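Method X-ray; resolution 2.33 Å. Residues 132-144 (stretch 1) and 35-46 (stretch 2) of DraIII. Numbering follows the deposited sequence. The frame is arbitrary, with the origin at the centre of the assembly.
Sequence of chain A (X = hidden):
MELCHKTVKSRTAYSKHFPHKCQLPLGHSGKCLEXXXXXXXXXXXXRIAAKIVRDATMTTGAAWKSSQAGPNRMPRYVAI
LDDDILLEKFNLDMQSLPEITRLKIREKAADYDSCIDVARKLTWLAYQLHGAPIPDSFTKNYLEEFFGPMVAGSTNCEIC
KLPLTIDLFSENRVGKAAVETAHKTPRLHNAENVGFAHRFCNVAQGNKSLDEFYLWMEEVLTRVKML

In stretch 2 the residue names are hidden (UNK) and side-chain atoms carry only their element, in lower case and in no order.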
# COMPACT_ATOMS: atom_id res chain seq x y z
N ALA A 132 -28.83 0.64 1.46
CA ALA A 132 -28.77 1.34 2.74
C ALA A 132 -30.12 1.32 3.45
O ALA A 132 -31.17 1.18 2.81
CB ALA A 132 -28.33 2.76 2.52
N PRO A 133 -30.11 1.45 4.78
CA PRO A 133 -31.39 1.59 5.48
C PRO A 133 -32.02 2.91 5.07
O PRO A 133 -31.30 3.81 4.62
CB PRO A 133 -30.96 1.66 6.95
CG PRO A 133 -29.60 2.26 6.91
CD PRO A 133 -28.97 1.63 5.70
N ILE A 134 -33.33 3.02 5.22
CA ILE A 134 -33.96 4.32 5.07
C ILE A 134 -33.74 5.12 6.36
O ILE A 134 -33.94 4.62 7.47
CB ILE A 134 -35.45 4.22 4.63
CG1 ILE A 134 -35.55 3.92 3.13
CG2 ILE A 134 -36.21 5.51 4.90
CD1 ILE A 134 -35.15 2.53 2.70
N PRO A 135 -33.25 6.36 6.22
CA PRO A 135 -33.04 7.24 7.35
C PRO A 135 -34.35 7.87 7.82
O PRO A 135 -35.23 8.12 7.00
CB PRO A 135 -32.14 8.32 6.77
CG PRO A 135 -32.53 8.38 5.34
CD PRO A 135 -32.78 6.95 4.96
N ASP A 136 -34.47 8.12 9.12
CA ASP A 136 -35.62 8.81 9.70
C ASP A 136 -35.61 10.27 9.26
O ASP A 136 -34.61 10.74 8.71
CB ASP A 136 -35.57 8.73 11.23
CG ASP A 136 -34.30 9.32 11.80
OD1 ASP A 136 -34.35 10.42 12.39
OD2 ASP A 136 -33.23 8.69 11.64
N SER A 137 -36.69 10.99 9.52
CA SER A 137 -36.82 12.34 8.97
C SER A 137 -35.84 13.34 9.57
O SER A 137 -35.36 14.23 8.86
CB SER A 137 -38.27 12.85 9.04
OG SER A 137 -38.88 12.55 10.29
N PHE A 138 -35.55 13.20 10.86
CA PHE A 138 -34.53 14.05 11.47
C PHE A 138 -33.17 13.90 10.78
O PHE A 138 -32.57 14.89 10.37
CB PHE A 138 -34.34 13.74 12.95
CG PHE A 138 -33.05 14.27 13.50
CD1 PHE A 138 -31.98 13.41 13.74
CD2 PHE A 138 -32.87 15.63 13.71
CE1 PHE A 138 -30.78 13.90 14.22
CE2 PHE A 138 -31.67 16.13 14.19
CZ PHE A 138 -30.62 15.26 14.44
N THR A 139 -32.70 12.66 10.67
CA THR A 139 -31.38 12.38 10.10
C THR A 139 -31.31 12.90 8.68
O THR A 139 -30.39 13.65 8.32
CB THR A 139 -31.10 10.88 10.08
OG1 THR A 139 -31.46 10.32 11.35
CG2 THR A 139 -29.63 10.61 9.80
N LYS A 140 -32.31 12.51 7.89
CA LYS A 140 -32.44 12.94 6.50
C LYS A 140 -32.38 14.45 6.35
O LYS A 140 -31.56 14.97 5.57
CB LYS A 140 -33.74 12.41 5.89
CG LYS A 140 -34.00 12.90 4.47
CD LYS A 140 -35.06 12.05 3.78
CE LYS A 140 -35.15 12.36 2.29
NZ LYS A 140 -35.63 13.75 2.03
N ASN A 141 -33.23 15.17 7.09
CA ASN A 141 -33.32 16.62 6.91
C ASN A 141 -32.09 17.34 7.40
O ASN A 141 -31.61 18.30 6.77
CB ASN A 141 -34.59 17.17 7.57
CG ASN A 141 -35.84 16.66 6.88
OD1 ASN A 141 -35.89 16.56 5.65
ND2 ASN A 141 -36.84 16.29 7.67
N TYR A 142 -31.57 16.87 8.53
CA TYR A 142 -30.36 17.42 9.12
C TYR A 142 -29.16 17.30 8.15
O TYR A 142 -28.48 18.30 7.87
CB TYR A 142 -30.08 16.67 10.42
CG TYR A 142 -28.78 17.02 11.10
CD1 TYR A 142 -28.75 17.96 12.12
CD2 TYR A 142 -27.59 16.37 10.76
CE1 TYR A 142 -27.58 18.26 12.77
CE2 TYR A 142 -26.41 16.67 11.40
CZ TYR A 142 -26.41 17.62 12.41
OH TYR A 142 -25.24 17.92 13.05
N LEU A 143 -28.91 16.09 7.65
CA LEU A 143 -27.80 15.87 6.73
C LEU A 143 -28.01 16.57 5.38
O LEU A 143 -27.07 17.16 4.83
CB LEU A 143 -27.52 14.37 6.54
CG LEU A 143 -27.02 13.72 7.84
CD1 LEU A 143 -26.98 12.22 7.73
CD2 LEU A 143 -25.64 14.28 8.24
N GLU A 144 -29.23 16.50 4.85
CA GLU A 144 -29.57 17.16 3.59
C GLU A 144 -29.38 18.67 3.67
O GLU A 144 -29.02 19.31 2.69
CB GLU A 144 -30.99 16.83 3.15
CG GLU A 144 -31.08 15.52 2.37
CD GLU A 144 -32.47 15.23 1.88
OE1 GLU A 144 -32.64 14.33 1.02
OE2 GLU A 144 -33.41 15.92 2.35
N UNK A 35 -23.16 12.96 18.36
CA UNK A 35 -23.42 12.34 17.06
C UNK A 35 -24.90 12.00 16.81
O UNK A 35 -25.22 10.82 16.60
c UNK A 35 -20.31 10.96 18.01
c UNK A 35 -20.43 11.97 15.84
c UNK A 35 -18.32 11.83 17.00
c UNK A 35 -22.56 11.08 16.87
c UNK A 35 -18.94 11.20 18.07
c UNK A 35 -19.06 12.22 15.88
c UNK A 35 -21.07 11.34 16.91
N UNK A 36 -25.79 13.01 16.82
CA UNK A 36 -27.24 12.77 16.67
C UNK A 36 -27.60 12.12 15.33
O UNK A 36 -28.38 11.16 15.28
c UNK A 36 -26.72 15.12 16.44
c UNK A 36 -27.85 14.17 16.76
c UNK A 36 -25.49 14.45 16.98
N UNK A 37 -26.99 12.62 14.26
CA UNK A 37 -27.17 12.08 12.90
C UNK A 37 -26.74 10.62 12.73
O UNK A 37 -27.00 10.01 11.70
c UNK A 37 -24.62 14.15 13.17
c UNK A 37 -22.66 12.66 11.93
c UNK A 37 -26.44 12.97 11.89
c UNK A 37 -24.99 13.20 12.22
c UNK A 37 -22.31 13.61 12.86
c UNK A 37 -23.29 14.36 13.48
c UNK A 37 -24.00 12.45 11.61
N UNK A 38 -26.09 10.05 13.74
CA UNK A 38 -25.72 8.63 13.70
C UNK A 38 -26.62 7.71 14.52
O UNK A 38 -26.47 6.47 14.45
c UNK A 38 -24.26 8.43 14.08
c UNK A 38 -23.42 7.61 11.88
c UNK A 38 -23.28 8.69 12.93
c UNK A 38 -21.86 8.77 13.43
N UNK A 39 -27.57 8.28 15.26
CA UNK A 39 -28.37 7.46 16.18
C UNK A 39 -29.05 6.28 15.45
O UNK A 39 -28.79 5.12 15.76
c UNK A 39 -29.40 8.29 17.02
c UNK A 39 -28.66 9.20 18.00
c UNK A 39 -30.34 7.37 17.78
N UNK A 40 -29.87 6.59 14.45
CA UNK A 40 -30.50 5.54 13.65
C UNK A 40 -29.49 4.56 13.07
O UNK A 40 -29.71 3.33 13.12
c UNK A 40 -31.35 6.14 12.53
o UNK A 40 -32.35 6.98 13.06
N UNK A 41 -28.37 5.07 12.55
CA UNK A 41 -27.41 4.16 11.94
C UNK A 41 -26.84 3.21 13.00
O UNK A 41 -26.69 2.01 12.75
c UNK A 41 -25.54 4.05 10.17
c UNK A 41 -26.31 4.91 11.18
c UNK A 41 -26.49 3.50 9.11
c UNK A 41 -24.44 4.86 9.52
N UNK A 42 -26.59 3.76 14.21
CA UNK A 42 -26.12 2.94 15.34
C UNK A 42 -27.15 1.88 15.69
O UNK A 42 -26.81 0.78 16.13
c UNK A 42 -25.89 3.80 16.58
o UNK A 42 -24.59 4.36 16.59
N UNK A 43 -28.41 2.21 15.50
CA UNK A 43 -29.46 1.26 15.80
C UNK A 43 -29.48 0.17 14.71
O UNK A 43 -29.66 -1.00 15.04
c UNK A 43 -31.94 1.11 16.41
n UNK A 43 -34.20 3.30 14.42
c UNK A 43 -30.81 1.98 15.93
c UNK A 43 -33.58 2.87 15.70
c UNK A 43 -33.22 1.40 15.65
N UNK A 44 -29.25 0.55 13.45
CA UNK A 44 -29.38 -0.41 12.34
C UNK A 44 -28.08 -1.11 11.94
O UNK A 44 -28.09 -2.28 11.52
o UNK A 44 -29.07 1.28 10.64
c UNK A 44 -29.95 0.23 11.07
c UNK A 44 -31.36 0.78 11.33
N UNK A 45 -26.96 -0.40 12.03
CA UNK A 45 -25.67 -0.96 11.63
C UNK A 45 -24.57 -0.49 12.55
O UNK A 45 -23.81 0.43 12.19
n UNK A 45 -27.33 -2.14 7.59
n UNK A 45 -27.48 -0.48 8.93
c UNK A 45 -26.26 -1.06 9.17
c UNK A 45 -28.11 -1.15 7.98
c UNK A 45 -26.16 -2.10 8.31
c UNK A 45 -25.31 -0.55 10.20
N UNK A 46 -24.45 -1.13 13.73
CA UNK A 46 -23.53 -0.67 14.77
C UNK A 46 -22.10 -0.49 14.25
O UNK A 46 -21.49 0.56 14.47
c UNK A 46 -24.99 -2.35 15.67
c UNK A 46 -23.61 -1.76 15.84
c UNK A 46 -25.26 -2.28 14.17
O HOH W 1 -29.94 9.79 13.53

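Position 35 carries seven side-chain carbons, one leading into a six-membered ring with no hetero atom. Its CA-to-CB bond points away from stretch 1, and no atom of the ring reaches it; this is Phe35. At position 36 three carbons close a ring onto the backbone N, and one of them packs against the aromatic ring of Phe138. This is Pro36, its CB 3.8 Å from CZ of Phe138.

Position 37 again has one carbon followed by a ring of six carbons, and more of its area is covered by stretch 1 than that of any other residue here. Its ring lies nearly parallel to that of Tyr142, the planes at 8°, but the centroids are 5.6 Å apart, so the rings are slid past each other and barely overlap. The residue is Phe37; the closest atoms of the two rings are Phe37 CD1 and Tyr142 CE2, at 3.6 Å. Leu143 CD2 comes within 4.0 Å of Phe37 CB, and the methyl CG2 of Thr139 sits 3.3 Å from the backbone O of Phe37.

Four carbons forked at the second mark position 38 as Leu38, whose CA-to-CB bond points away from stretch 1 and whose side chain makes no contact with it. At position 39 a single carbon bears two more, the pattern of Val39; it lies in the short helix but is exposed and does not touch stretch 1.

Position 40 has one carbon and one oxygen, and that oxygen lies 2.4 Å from OD2 of Asp136. This is Ser40, and its OG donates a very short hydrogen bond to Asp136 OD2. Position 41 has four carbons forked at the second and is buried; although its CA-to-CB bond runs sideways, its end comes nearer and meets Pro133. It is Leu41, with CD1 4.0 Å from CG of Pro133.

One carbon and one oxygen at position 42 give Ser42, out of reach of stretch 1. Position 43, four carbons in a row ending in nitrogen, is Lys43; its CA-to-CB bond points toward stretch 1, but the closest approach, Lys43 NZ to Asp136 OD2, is 6.1 Å, too far for contact. At position 44 one carbon bears an oxygen and a carbon, and the oxygen approaches Pro133: Thr44, with OG1 3.9 Å from Pro133 CG. Position 45 has one carbon, then a five-membered ring of three carbons and two nitrogens that also meets Pro133; it is His45, whose CE1 lies 3.7 Å from Pro133 CD. Three carbons closing onto the backbone N make position 46 Pro46, which is out of reach.

The contact joins apolar packing at both ends to a polar centre. Phe138, Tyr142 and Leu143 pack around Pro36 and Phe37, while Pro133 rests against Leu41, Thr44 and His45. Between them, Asp136 caps its own helix by accepting from Thr139 N through OD1 (3.3 Å), and its OD2 receives both Ser40 OG and, at 2.4 Å, Thr139 OG1. A water extends this network, donating to Thr139 OG1 and to Pro36 O, each 2.7 Å from its oxygen, and thereby bridging the two stretches.

Stretch 2, residues 35-46: FPFLVSLSKTHP
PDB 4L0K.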